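Local coordinates for beta-hydroxyacyl-(Acyl-carrier-protein) dehydratase FabA/FabZ (Xenorhabdus doucetiae, PDB 6QSR) that probably catalyses, as part of a dehydratase heterocomplex, the dehydration of acyl-carrier-protein-bound beta-hydroxyacyl intermediates during aryl polyene pigment biosynthesis, at residues 28-32 and 88-93; 37-41 and 81-86; 105-111 and 158-164; 52-58 and 125-131. All blocks are in the same frame, centred on the assembly; numbering follows the deposited sequence.

Interaction 1: residues 28-32 and 88-93; sequences VDRYL and GVWSGW. With NA (sodium ion), chain C.
Y31 and V89 carry most of the surface that the 3-10 segment at 28-31 shares with helix 79-97. Ring and side-chain packing begins with Y31, which lies alongside W93 with both side chains pointing the same way. Its CG is anti to the carbonyl carbon (chi1 -60°), which brings Y31 CD1 to 3.5 Å from W93 N. The phenol OH arrives in the plane of the indole at its edge, 3.8 Å from W93 CE3, and is itself hydrogen-bonded to L26 N. V28 and V89 meet at about a right angle through their CG2 methyls; at 3.3 Å, V28 CG2 to V89 CG2 is a tight fit. L32 CD2 rests against the helix backbone at G88, 3.4 Å from G88 C.

No direct hydrogen bond joins the segments. G88 and G92, lacking side chains, allow the close approach, and Y31 O accepts a CA-H...O contact from G92 CA at 3.3 Å. Water 2 donates to both Y31 O and G88 O, two acceptors that cannot bond each other.

On the other side of the 28-32 turn, a sodium ion is bound by D29 O (2.4 Å), L32 O, H34 O and two waters, one of which also donates to D29 OD2. A metal-bound turn is thus packed on the long central helix that the curved antiparallel sheet of a hot-dog fold wraps around.

Interaction 2: residues 37-41 and 81-86; sequences PMVLL and EMMAQA
The flat amide of Q85 has M38 O to one side of its plane and L40 CB to the other, with E81 OE2 near the plane at NE2 and L40 N at OE1, tilted from it. A glutamine on the central helix of the hot-dog fold thereby fastens the loop before strand 43-48. Its CG is anti to the carbonyl carbon (chi1 -74°) and the chain is extended beyond, which carries the amide out to the loop. L40 N donates to Q85 OE1 at 2.7 Å in a nearly straight bond (171°), and Q85 NE2 donates to the anti side of E81 OE2 at 2.9 Å. These two bonds set the rotation of the amide; a weak one from Q85 NE2 to M38 O adds to them.

Apolar groups close in beside it. L41 and Q85 slide past each other in opposite directions, with L41 CD1 3.7 Å from Q85 CB, while L41 CD2 turns to M82. R30 of the partner chain packs on M38. L40 O is buried without a polar partner, with M82 CG 3.9 Å away.

Interaction 3: residues 105-111 and 158-164; sequences LGMLLGG and RLNTYQP
M107 and Y162 lie side by side and point the same way. M107 SD comes obliquely to the CD2-CE2 side of the phenol ring, 3.6 Å from Y162 CD2, a Met-aromatic contact with the sulfur 56° off the ring normal. P164 CD sits over the centre of one face of this ring, and P164 CG also touches M107 SD at 3.9 Å, the two side chains crossing at about a right angle. L109 runs across Y162 instead, its CG 3.5 Å from Y162 CB. The phenol OH is tied to E168, and F140 stacks on the ring.

L109 takes this position at a classic beta bulge, where the antiparallel pairing of strands 107-116 and 152-162 in the hot-dog sheet slips by one residue. L109 N (2.9 Å) and G110 N (3.3 Å) both donate to N160 O, from the same face of its carbonyl plane.

The opposite sheet face carries L108, L159 and T161. With CG anti to the backbone N (chi1 -171°), L108 brings CD1 to 3.7 Å from L159 CD2, beneath helix 79-97. G110 and G111 also pair with a strand of the partner chain, which continues the sheet across the interface.

Interaction 4: residues 52-58 and 125-131; sequences VHCQVTV and SVLDIQM
Q55 stretches over strand 126-133 toward D128, with which it forms a non-hydrogen-bonded antiparallel pair. Its CB lies near L127 O. Q55 CG, anti to the backbone N (chi1 -159°), comes closer to L127 O, at 3.4 Å. The chain then stays extended, and Q55 CD rests 3.7 Å from V126 CG1. At the tip, OE1 lies near the same V126 methyl, while Q55 NE2 donates to D128 OD1 at 2.7 Å, meeting it on the syn side of the carboxylate.

That carboxylate oxygen has a second donor: H53 NE2, 2.9 Å from D128 OD1. Here the bond lies in the imidazole plane but reaches OD1 from above the carboxylate plane, the two planes standing 77° apart. This His-carboxylate bond and the Q55 amide together fix D128 and would probably stabilise its negative charge. Q130 covers one face of the H53 ring, with its CG 3.9 Å from the ring centroid in a CH-pi contact and its amide stacked within 20° of the ring plane.

The opposite face is apolar. V56 CG1 meets I129 CD1 at 3.7 Å, V52 CG1 lies beside M131 CB, and I129 and M131 reach A86 on helix 79-97. Seven backbone hydrogen bonds join the strands in regular register. A largely polar outer surface and an apolar side laid against the central helix are what the curved antiparallel sheet of a hot-dog fold presents.

In the fold
From the N terminus, the 28-32 turn and the 37-41 loop both pack on helix 79-97. Interaction 2 closes first, at 81-86, and interaction 1 closes about two turns further along the helix, so interaction 2 is nested inside it; V89 CG2 packs on L41 CD1 between them. Strand segment 52-58 starts within both loops but finds its partner at 125-131, so interaction 4 crosses both. Interaction 3 opens only after the helix, in series with interactions 1 and 2, and its 105-111 and 158-164 segments alternate with those of interaction 4. Interactions 3 and 4 build different parts of one sheet, on opposite sides of the chain's centre, with centres about 19 Å apart, and the helix touches both.

Interaction 1: residues 28-32 and 88-93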
loop_
_atom_site.group_PDB
_atom_site.type_symbol
_atom_site.label_atom_id
_atom_site.label_comp_id
_atom_site.label_asym_id
_atom_site.label_seq_id
_atom_site.Cartn_x
_atom_site.Cartn_y
_atom_site.Cartn_z
ATOM N N VAL B 28 4.932 6.478 -16.689
ATOM C CA VAL B 28 4.709 5.318 -15.813
ATOM C C VAL B 28 3.212 4.979 -15.589
ATOM O O VAL B 28 2.839 3.802 -15.518
ATOM C CB VAL B 28 5.528 5.448 -14.499
ATOM C CG1 VAL B 28 4.996 6.541 -13.592
ATOM C CG2 VAL B 28 5.605 4.121 -13.766
ATOM N N ASP B 29 2.357 5.999 -15.539
ATOM C CA ASP B 29 0.892 5.798 -15.451
ATOM C C ASP B 29 0.282 4.969 -16.597
ATOM O O ASP B 29 -0.743 4.317 -16.397
ATOM C CB ASP B 29 0.154 7.142 -15.307
ATOM C CG ASP B 29 0.129 7.950 -16.599
ATOM O OD1 ASP B 29 1.028 8.783 -16.796
ATOM O OD2 ASP B 29 -0.788 7.745 -17.421
ATOM N N ARG B 30 0.894 4.994 -17.782
ATOM C CA ARG B 30 0.411 4.213 -18.934
ATOM C C ARG B 30 0.535 2.682 -18.772
ATOM O O ARG B 30 -0.151 1.930 -19.463
ATOM C CB ARG B 30 1.126 4.654 -20.224
ATOM C CG ARG B 30 0.982 6.132 -20.578
ATOM C CD ARG B 30 -0.456 6.539 -20.865
ATOM N NE ARG B 30 -0.532 7.903 -21.396
ATOM C CZ ARG B 30 -0.300 8.257 -22.665
ATOM N NH1 ARG B 30 -0.401 9.538 -23.014
ATOM N NH2 ARG B 30 0.034 7.352 -23.592
ATOM N N TYR B 31 1.403 2.230 -17.867
ATOM C CA TYR B 31 1.559 0.809 -17.552
ATOM C C TYR B 31 0.660 0.297 -16.404
ATOM O O TYR B 31 0.662 -0.906 -16.119
ATOM C CB TYR B 31 3.025 0.519 -17.208
ATOM C CG TYR B 31 3.993 0.827 -18.332
ATOM C CD1 TYR B 31 4.070 0.002 -19.457
ATOM C CD2 TYR B 31 4.848 1.929 -18.265
ATOM C CE1 TYR B 31 4.964 0.269 -20.486
ATOM C CE2 TYR B 31 5.748 2.206 -19.287
ATOM C CZ TYR B 31 5.802 1.379 -20.395
ATOM O OH TYR B 31 6.694 1.666 -21.402
ATOM N N LEU B 32 -0.088 1.194 -15.756
ATOM C CA LEU B 32 -0.916 0.862 -14.588
ATOM C C LEU B 32 -2.404 1.075 -14.843
ATOM O O LEU B 32 -2.772 1.999 -15.565
ATOM C CB LEU B 32 -0.508 1.753 -13.406
ATOM C CG LEU B 32 0.926 1.540 -12.904
ATOM C CD1 LEU B 32 1.327 2.637 -11.932
ATOM C CD2 LEU B 32 1.038 0.176 -12.256
ATOM N N GLY B 88 3.262 -3.550 -10.615
ATOM C CA GLY B 88 2.254 -3.149 -11.599
ATOM C C GLY B 88 2.820 -2.677 -12.928
ATOM O O GLY B 88 2.291 -3.030 -13.989
ATOM N N VAL B 89 3.893 -1.887 -12.869
ATOM C CA VAL B 89 4.598 -1.418 -14.064
ATOM C C VAL B 89 5.203 -2.612 -14.815
ATOM O O VAL B 89 5.057 -2.709 -16.036
ATOM C CB VAL B 89 5.692 -0.378 -13.716
ATOM C CG1 VAL B 89 6.608 -0.103 -14.908
ATOM C CG2 VAL B 89 5.062 0.923 -13.216
ATOM N N TRP B 90 5.875 -3.506 -14.085
ATOM C CA TRP B 90 6.396 -4.750 -14.657
ATOM C C TRP B 90 5.351 -5.511 -15.477
ATOM O O TRP B 90 5.597 -5.823 -16.646
ATOM C CB TRP B 90 6.985 -5.657 -13.573
ATOM C CG TRP B 90 7.601 -6.908 -14.108
ATOM C CD1 TRP B 90 8.888 -7.074 -14.527
ATOM C CD2 TRP B 90 6.953 -8.168 -14.283
ATOM N NE1 TRP B 90 9.084 -8.365 -14.942
ATOM C CE2 TRP B 90 7.908 -9.057 -14.813
ATOM C CE3 TRP B 90 5.647 -8.629 -14.060
ATOM C CZ2 TRP B 90 7.601 -10.388 -15.122
ATOM C CZ3 TRP B 90 5.345 -9.954 -14.355
ATOM C CH2 TRP B 90 6.315 -10.816 -14.889
ATOM N N SER B 91 4.192 -5.792 -14.878
ATOM C CA SER B 91 3.159 -6.562 -15.571
ATOM C C SER B 91 2.550 -5.772 -16.722
ATOM O O SER B 91 2.270 -6.342 -17.776
ATOM C CB SER B 91 2.069 -7.052 -14.615
ATOM O OG SER B 91 1.504 -5.981 -13.894
ATOM N N GLY B 92 2.380 -4.464 -16.532
ATOM C CA GLY B 92 1.890 -3.581 -17.591
ATOM C C GLY B 92 2.760 -3.543 -18.834
ATOM O O GLY B 92 2.243 -3.622 -19.953
ATOM N N TRP B 93 4.071 -3.404 -18.630
ATOM C CA TRP B 93 5.062 -3.391 -19.713
ATOM C C TRP B 93 4.996 -4.679 -20.535
ATOM O O TRP B 93 4.979 -4.633 -21.762
ATOM C CB TRP B 93 6.500 -3.176 -19.172
ATOM C CG TRP B 93 7.595 -3.748 -20.067
ATOM C CD1 TRP B 93 8.064 -5.031 -20.064
ATOM C CD2 TRP B 93 8.333 -3.061 -21.080
ATOM N NE1 TRP B 93 9.041 -5.191 -21.011
ATOM C CE2 TRP B 93 9.230 -3.996 -21.651
ATOM C CE3 TRP B 93 8.325 -1.748 -21.561
ATOM C CZ2 TRP B 93 10.115 -3.658 -22.682
ATOM C CZ3 TRP B 93 9.204 -1.410 -22.590
ATOM C CH2 TRP B 93 10.089 -2.364 -23.138
HETATM NA NA NA C . -3.035 4.409 -15.741
HETATM O O HOH W 1 -3.214 6.729 -16.471
HETATM O O HOH W 2 -0.310 -3.076 -14.659
HETATM O O HOH W 3 -4.715 4.023 -17.139
#

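Interaction 2: residues 37-41 and 81-86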
loop_
_atom_site.group_PDB
_atom_site.type_symbol
_atom_site.label_atom_id
_atom_site.label_comp_id
_atom_site.label_asym_id
_atom_site.label_seq_id
_atom_site.Cartn_x
_atom_site.Cartn_y
_atom_site.Cartn_z
ATOM N N PRO B 37 -5.025 10.856 -8.742
ATOM C CA PRO B 37 -3.826 11.049 -7.909
ATOM C C PRO B 37 -3.192 9.779 -7.285
ATOM O O PRO B 37 -2.273 9.911 -6.468
ATOM C CB PRO B 37 -4.341 11.983 -6.802
ATOM C CG PRO B 37 -5.780 11.603 -6.645
ATOM C CD PRO B 37 -6.262 11.204 -8.016
ATOM N N MET B 38 -3.641 8.580 -7.673
ATOM C CA MET B 38 -3.153 7.321 -7.085
ATOM C C MET B 38 -2.035 6.612 -7.868
ATOM O O MET B 38 -1.878 5.394 -7.757
ATOM C CB MET B 38 -4.336 6.363 -6.841
ATOM C CG MET B 38 -5.135 6.721 -5.607
ATOM S SD MET B 38 -4.154 6.687 -4.092
ATOM C CE MET B 38 -3.535 5.005 -4.097
ATOM N N VAL B 39 -1.252 7.363 -8.642
ATOM C CA VAL B 39 -0.008 6.843 -9.204
ATOM C C VAL B 39 1.090 7.465 -8.372
ATOM O O VAL B 39 1.243 8.690 -8.359
ATOM C CB VAL B 39 0.169 7.216 -10.683
ATOM C CG1 VAL B 39 1.533 6.767 -11.197
ATOM C CG2 VAL B 39 -0.950 6.614 -11.512
ATOM N N LEU B 40 1.856 6.621 -7.686
ATOM C CA LEU B 40 2.865 7.072 -6.741
ATOM C C LEU B 40 4.296 6.842 -7.261
ATOM O O LEU B 40 5.228 6.770 -6.476
ATOM C CB LEU B 40 2.647 6.389 -5.378
ATOM C CG LEU B 40 1.579 7.043 -4.492
ATOM C CD1 LEU B 40 0.167 6.646 -4.914
ATOM C CD2 LEU B 40 1.810 6.704 -3.029
ATOM N N LEU B 41 4.456 6.747 -8.581
ATOM C CA LEU B 41 5.775 6.685 -9.219
ATOM C C LEU B 41 5.817 7.736 -10.318
ATOM O O LEU B 41 4.776 8.140 -10.829
ATOM C CB LEU B 41 6.045 5.292 -9.806
ATOM C CG LEU B 41 5.846 4.088 -8.883
ATOM C CD1 LEU B 41 5.879 2.791 -9.682
ATOM C CD2 LEU B 41 6.907 4.080 -7.797
ATOM N N GLU B 81 3.271 0.516 -1.137
ATOM C CA GLU B 81 2.510 0.997 -2.294
ATOM C C GLU B 81 3.418 1.360 -3.467
ATOM O O GLU B 81 3.060 1.120 -4.614
ATOM C CB GLU B 81 1.633 2.202 -1.928
ATOM C CG GLU B 81 0.710 2.704 -3.048
ATOM C CD GLU B 81 -0.324 1.684 -3.515
ATOM O OE1 GLU B 81 -0.579 0.700 -2.792
ATOM O OE2 GLU B 81 -0.896 1.862 -4.613
ATOM N N MET B 82 4.571 1.961 -3.192
ATOM C CA MET B 82 5.544 2.225 -4.245
ATOM C C MET B 82 6.075 0.894 -4.832
ATOM O O MET B 82 6.160 0.739 -6.048
ATOM C CB MET B 82 6.672 3.128 -3.736
ATOM C CG MET B 82 6.221 4.556 -3.391
ATOM S SD MET B 82 7.584 5.615 -2.857
ATOM C CE MET B 82 7.827 4.966 -1.210
ATOM N N MET B 83 6.376 -0.077 -3.971
ATOM C CA MET B 83 6.806 -1.415 -4.423
ATOM C C MET B 83 5.719 -2.160 -5.197
ATOM O O MET B 83 6.003 -2.795 -6.227
ATOM C CB MET B 83 7.297 -2.247 -3.241
ATOM C CG MET B 83 8.665 -1.817 -2.747
ATOM S SD MET B 83 9.243 -2.818 -1.358
ATOM C CE MET B 83 8.578 -1.906 0.011
ATOM N N ALA B 84 4.483 -2.060 -4.715
ATOM C CA ALA B 84 3.334 -2.669 -5.381
ATOM C C ALA B 84 3.147 -2.109 -6.782
ATOM O O ALA B 84 2.947 -2.870 -7.746
ATOM C CB ALA B 84 2.070 -2.457 -4.562
ATOM N N GLN B 85 3.240 -0.789 -6.903
ATOM C CA GLN B 85 3.083 -0.143 -8.202
ATOM C C GLN B 85 4.224 -0.457 -9.159
ATOM O O GLN B 85 3.984 -0.575 -10.350
ATOM C CB GLN B 85 2.865 1.363 -8.058
ATOM C CG GLN B 85 1.465 1.667 -7.557
ATOM C CD GLN B 85 1.124 3.140 -7.537
ATOM O OE1 GLN B 85 1.702 3.942 -8.275
ATOM N NE2 GLN B 85 0.171 3.504 -6.693
ATOM N N ALA B 86 5.441 -0.633 -8.642
ATOM C CA ALA B 86 6.557 -1.081 -9.472
ATOM C C ALA B 86 6.278 -2.454 -10.087
ATOM O O ALA B 86 6.577 -2.675 -11.258
ATOM C CB ALA B 86 7.858 -1.111 -8.674
#

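Interaction 3: residues 105-111 and 158-164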
loop_
_atom_site.group_PDB
_atom_site.type_symbol
_atom_site.label_atom_id
_atom_site.label_comp_id
_atom_site.label_asym_id
_atom_site.label_seq_id
_atom_site.Cartn_x
_atom_site.Cartn_y
_atom_site.Cartn_z
ATOM N N LEU B 105 -7.423 -3.596 -13.163
ATOM C CA LEU B 105 -7.452 -3.752 -11.712
ATOM C C LEU B 105 -6.159 -4.356 -11.223
ATOM O O LEU B 105 -5.589 -5.216 -11.883
ATOM C CB LEU B 105 -8.580 -4.698 -11.302
ATOM C CG LEU B 105 -10.016 -4.213 -11.463
ATOM C CD1 LEU B 105 -10.957 -5.407 -11.476
ATOM C CD2 LEU B 105 -10.381 -3.224 -10.369
ATOM N N GLY B 106 -5.725 -3.923 -10.046
ATOM C CA GLY B 106 -4.547 -4.484 -9.391
ATOM C C GLY B 106 -4.816 -4.575 -7.908
ATOM O O GLY B 106 -5.456 -3.694 -7.334
ATOM N N MET B 107 -4.342 -5.649 -7.289
ATOM C CA MET B 107 -4.549 -5.852 -5.869
ATOM C C MET B 107 -3.270 -6.298 -5.212
ATOM O O MET B 107 -2.560 -7.156 -5.737
ATOM C CB MET B 107 -5.583 -6.939 -5.630
ATOM C CG MET B 107 -6.958 -6.628 -6.165
ATOM S SD MET B 107 -8.024 -7.997 -5.710
ATOM C CE MET B 107 -9.413 -7.076 -5.083
ATOM N N LEU B 108 -3.004 -5.723 -4.049
ATOM C CA LEU B 108 -1.975 -6.222 -3.176
ATOM C C LEU B 108 -2.641 -7.249 -2.255
ATOM O O LEU B 108 -3.642 -6.939 -1.596
ATOM C CB LEU B 108 -1.370 -5.059 -2.400
ATOM C CG LEU B 108 -0.123 -5.343 -1.571
ATOM C CD1 LEU B 108 1.048 -5.776 -2.432
ATOM C CD2 LEU B 108 0.217 -4.096 -0.779
ATOM N N LEU B 109 -2.118 -8.478 -2.258
ATOM C CA LEU B 109 -2.614 -9.566 -1.398
ATOM C C LEU B 109 -1.846 -9.662 -0.081
ATOM O O LEU B 109 -2.379 -10.140 0.921
ATOM C CB LEU B 109 -2.471 -10.921 -2.095
ATOM C CG LEU B 109 -3.218 -11.226 -3.391
ATOM C CD1 LEU B 109 -2.939 -12.672 -3.796
ATOM C CD2 LEU B 109 -4.712 -10.973 -3.229
ATOM N N GLY B 110 -0.575 -9.289 -0.089
ATOM C CA GLY B 110 0.217 -9.391 1.127
ATOM C C GLY B 110 1.627 -8.869 1.020
ATOM O O GLY B 110 2.148 -8.640 -0.079
ATOM N N GLY B 111 2.231 -8.682 2.191
ATOM C CA GLY B 111 3.610 -8.247 2.324
ATOM C C GLY B 111 4.246 -8.940 3.507
ATOM O O GLY B 111 3.557 -9.285 4.475
ATOM N N ARG B 158 9.184 -8.455 0.715
ATOM C CA ARG B 158 8.526 -9.302 -0.285
ATOM C C ARG B 158 7.050 -8.954 -0.359
ATOM O O ARG B 158 6.401 -8.756 0.677
ATOM C CB ARG B 158 8.674 -10.785 0.038
ATOM C CG ARG B 158 10.077 -11.317 -0.164
ATOM C CD ARG B 158 10.097 -12.836 -0.117
ATOM N NE ARG B 158 11.450 -13.350 -0.300
ATOM C CZ ARG B 158 11.788 -14.637 -0.261
ATOM N NH1 ARG B 158 10.871 -15.578 -0.031
ATOM N NH2 ARG B 158 13.058 -14.983 -0.448
ATOM N N LEU B 159 6.534 -8.875 -1.587
ATOM C CA LEU B 159 5.131 -8.556 -1.861
ATOM C C LEU B 159 4.468 -9.635 -2.714
ATOM O O LEU B 159 5.106 -10.215 -3.596
ATOM C CB LEU B 159 5.016 -7.215 -2.608
ATOM C CG LEU B 159 4.943 -5.955 -1.756
ATOM C CD1 LEU B 159 6.254 -5.752 -1.026
ATOM C CD2 LEU B 159 4.638 -4.738 -2.607
ATOM N N ASN B 160 3.178 -9.863 -2.459
ATOM C CA ASN B 160 2.338 -10.725 -3.291
ATOM C C ASN B 160 1.189 -9.905 -3.868
ATOM O O ASN B 160 0.538 -9.148 -3.145
ATOM C CB ASN B 160 1.803 -11.906 -2.476
ATOM C CG ASN B 160 2.898 -12.871 -2.062
ATOM O OD1 ASN B 160 3.792 -13.184 -2.841
ATOM N ND2 ASN B 160 2.830 -13.347 -0.829
ATOM N N THR B 161 0.947 -10.069 -5.167
ATOM C CA THR B 161 -0.054 -9.288 -5.899
ATOM C C THR B 161 -1.016 -10.183 -6.673
ATOM O O THR B 161 -0.763 -11.369 -6.860
ATOM C CB THR B 161 0.624 -8.343 -6.898
ATOM O OG1 THR B 161 1.547 -9.091 -7.698
ATOM C CG2 THR B 161 1.355 -7.218 -6.161
ATOM N N TYR B 162 -2.113 -9.583 -7.125
ATOM C CA TYR B 162 -3.206 -10.295 -7.789
ATOM C C TYR B 162 -3.862 -9.323 -8.760
ATOM O O TYR B 162 -4.129 -8.171 -8.408
ATOM C CB TYR B 162 -4.176 -10.804 -6.717
ATOM C CG TYR B 162 -5.501 -11.424 -7.146
ATOM C CD1 TYR B 162 -5.610 -12.252 -8.268
ATOM C CD2 TYR B 162 -6.643 -11.236 -6.357
ATOM C CE1 TYR B 162 -6.833 -12.827 -8.615
ATOM C CE2 TYR B 162 -7.858 -11.807 -6.689
ATOM C CZ TYR B 162 -7.952 -12.604 -7.810
ATOM O OH TYR B 162 -9.177 -13.154 -8.117
ATOM N N GLN B 163 -4.092 -9.786 -9.984
ATOM C CA GLN B 163 -4.609 -8.938 -11.051
ATOM C C GLN B 163 -5.875 -9.591 -11.611
ATOM O O GLN B 163 -5.820 -10.286 -12.624
ATOM C CB GLN B 163 -3.519 -8.737 -12.117
ATOM C CG GLN B 163 -3.417 -7.311 -12.629
ATOM C CD GLN B 163 -2.145 -7.053 -13.409
ATOM O OE1 GLN B 163 -1.422 -6.092 -13.137
ATOM N NE2 GLN B 163 -1.859 -7.914 -14.381
ATOM N N PRO B 164 -7.019 -9.391 -10.930
ATOM C CA PRO B 164 -8.248 -10.061 -11.342
ATOM C C PRO B 164 -8.950 -9.352 -12.491
ATOM O O PRO B 164 -8.723 -8.158 -12.710
ATOM C CB PRO B 164 -9.114 -9.972 -10.087
ATOM C CG PRO B 164 -8.722 -8.669 -9.477
ATOM C CD PRO B 164 -7.253 -8.504 -9.771
HETATM O O HOH W 4 -6.886 -6.606 -14.020
#

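Interaction 4: residues 52-58 and 125-131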
loop_
_atom_site.group_PDB
_atom_site.type_symbol
_atom_site.label_atom_id
_atom_site.label_comp_id
_atom_site.label_asym_id
_atom_site.label_seq_id
_atom_site.Cartn_x
_atom_site.Cartn_y
_atom_site.Cartn_z
ATOM N N VAL B 52 12.226 -4.979 -12.392
ATOM C CA VAL B 52 11.741 -3.644 -12.714
ATOM C C VAL B 52 12.392 -2.611 -11.796
ATOM O O VAL B 52 12.552 -2.850 -10.587
ATOM C CB VAL B 52 10.184 -3.558 -12.678
ATOM C CG1 VAL B 52 9.620 -3.981 -11.322
ATOM C CG2 VAL B 52 9.702 -2.159 -13.044
ATOM N N HIS B 53 12.792 -1.490 -12.394
ATOM C CA HIS B 53 13.353 -0.341 -11.690
ATOM C C HIS B 53 12.532 0.893 -12.069
ATOM O O HIS B 53 12.435 1.252 -13.257
ATOM C CB HIS B 53 14.809 -0.145 -12.101
ATOM C CG HIS B 53 15.509 0.991 -11.412
ATOM N ND1 HIS B 53 16.826 1.296 -11.674
ATOM C CD2 HIS B 53 15.101 1.881 -10.475
ATOM C CE1 HIS B 53 17.193 2.335 -10.944
ATOM N NE2 HIS B 53 16.168 2.704 -10.203
ATOM N N CYS B 54 11.956 1.525 -11.045
ATOM C CA CYS B 54 11.202 2.765 -11.175
ATOM C C CYS B 54 11.713 3.778 -10.163
ATOM O O CYS B 54 12.366 3.425 -9.172
ATOM C CB CYS B 54 9.710 2.536 -10.925
ATOM S SG CYS B 54 8.879 1.550 -12.179
ATOM N N GLN B 55 11.371 5.034 -10.406
ATOM C CA GLN B 55 11.898 6.134 -9.636
ATOM C C GLN B 55 10.808 7.127 -9.270
ATOM O O GLN B 55 9.834 7.305 -10.004
ATOM C CB GLN B 55 13.011 6.822 -10.434
ATOM C CG GLN B 55 13.963 7.642 -9.593
ATOM C CD GLN B 55 15.194 8.082 -10.368
ATOM O OE1 GLN B 55 15.110 8.952 -11.226
ATOM N NE2 GLN B 55 16.347 7.494 -10.052
ATOM N N VAL B 56 10.978 7.764 -8.115
ATOM C CA VAL B 56 10.063 8.801 -7.666
ATOM C C VAL B 56 10.764 9.704 -6.666
ATOM O O VAL B 56 11.617 9.239 -5.909
ATOM C CB VAL B 56 8.782 8.188 -7.056
ATOM C CG1 VAL B 56 9.070 7.442 -5.755
ATOM C CG2 VAL B 56 7.720 9.262 -6.853
ATOM N N THR B 57 10.399 10.985 -6.661
ATOM C CA THR B 57 11.055 11.976 -5.802
ATOM C C THR B 57 10.060 12.479 -4.750
ATOM O O THR B 57 8.901 12.743 -5.056
ATOM C CB THR B 57 11.664 13.122 -6.652
ATOM O OG1 THR B 57 12.617 12.567 -7.565
ATOM C CG2 THR B 57 12.371 14.170 -5.784
ATOM N N VAL B 58 10.514 12.575 -3.502
ATOM C CA VAL B 58 9.677 13.059 -2.409
ATOM C C VAL B 58 9.648 14.589 -2.490
ATOM O O VAL B 58 10.564 15.271 -2.021
ATOM C CB VAL B 58 10.171 12.573 -1.025
ATOM C CG1 VAL B 58 9.218 13.045 0.071
ATOM C CG2 VAL B 58 10.288 11.050 -0.984
ATOM N N SER B 125 14.262 13.554 -1.291
ATOM C CA SER B 125 14.832 12.238 -1.581
ATOM C C SER B 125 14.386 11.709 -2.940
ATOM O O SER B 125 13.195 11.705 -3.244
ATOM C CB SER B 125 14.433 11.222 -0.512
ATOM O OG SER B 125 14.874 11.622 0.767
ATOM N N VAL B 126 15.354 11.271 -3.740
ATOM C CA VAL B 126 15.105 10.558 -4.989
ATOM C C VAL B 126 15.124 9.070 -4.666
ATOM O O VAL B 126 16.152 8.533 -4.265
ATOM C CB VAL B 126 16.149 10.930 -6.059
ATOM C CG1 VAL B 126 15.891 10.184 -7.365
ATOM C CG2 VAL B 126 16.109 12.431 -6.290
ATOM N N LEU B 127 13.963 8.423 -4.790
ATOM C CA LEU B 127 13.799 7.024 -4.396
ATOM C C LEU B 127 13.850 6.077 -5.595
ATOM O O LEU B 127 13.133 6.270 -6.574
ATOM C CB LEU B 127 12.472 6.851 -3.634
ATOM C CG LEU B 127 12.384 7.634 -2.315
ATOM C CD1 LEU B 127 11.082 7.301 -1.618
ATOM C CD2 LEU B 127 13.568 7.344 -1.395
ATOM N N ASP B 128 14.702 5.061 -5.508
ATOM C CA ASP B 128 14.787 4.002 -6.527
ATOM C C ASP B 128 14.066 2.770 -6.019
ATOM O O ASP B 128 14.456 2.199 -4.997
ATOM C CB ASP B 128 16.242 3.660 -6.854
ATOM C CG ASP B 128 16.931 4.761 -7.632
ATOM O OD1 ASP B 128 16.417 5.144 -8.706
ATOM O OD2 ASP B 128 17.982 5.250 -7.163
ATOM N N ILE B 129 13.008 2.372 -6.725
ATOM C CA ILE B 129 12.234 1.192 -6.358
ATOM C C ILE B 129 12.597 0.059 -7.328
ATOM O O ILE B 129 12.329 0.146 -8.525
ATOM C CB ILE B 129 10.722 1.494 -6.347
ATOM C CG1 ILE B 129 10.408 2.627 -5.347
ATOM C CG2 ILE B 129 9.929 0.258 -5.949
ATOM C CD1 ILE B 129 10.437 4.013 -5.939
ATOM N N GLN B 130 13.233 -0.987 -6.801
ATOM C CA GLN B 130 13.760 -2.094 -7.621
ATOM C C GLN B 130 13.161 -3.412 -7.139
ATOM O O GLN B 130 13.412 -3.823 -6.000
ATOM C CB GLN B 130 15.289 -2.124 -7.552
ATOM C CG GLN B 130 15.946 -1.016 -8.365
ATOM C CD GLN B 130 17.466 -1.047 -8.316
ATOM O OE1 GLN B 130 18.113 -1.789 -9.064
ATOM N NE2 GLN B 130 18.046 -0.220 -7.450
ATOM N N MET B 131 12.352 -4.048 -7.992
ATOM C CA MET B 131 11.673 -5.315 -7.666
ATOM C C MET B 131 12.218 -6.470 -8.527
ATOM O O MET B 131 12.440 -6.300 -9.730
ATOM C CB MET B 131 10.155 -5.195 -7.861
ATOM C CG MET B 131 9.487 -4.000 -7.172
ATOM S SD MET B 131 9.769 -4.001 -5.391
ATOM C CE MET B 131 8.699 -5.339 -4.852
#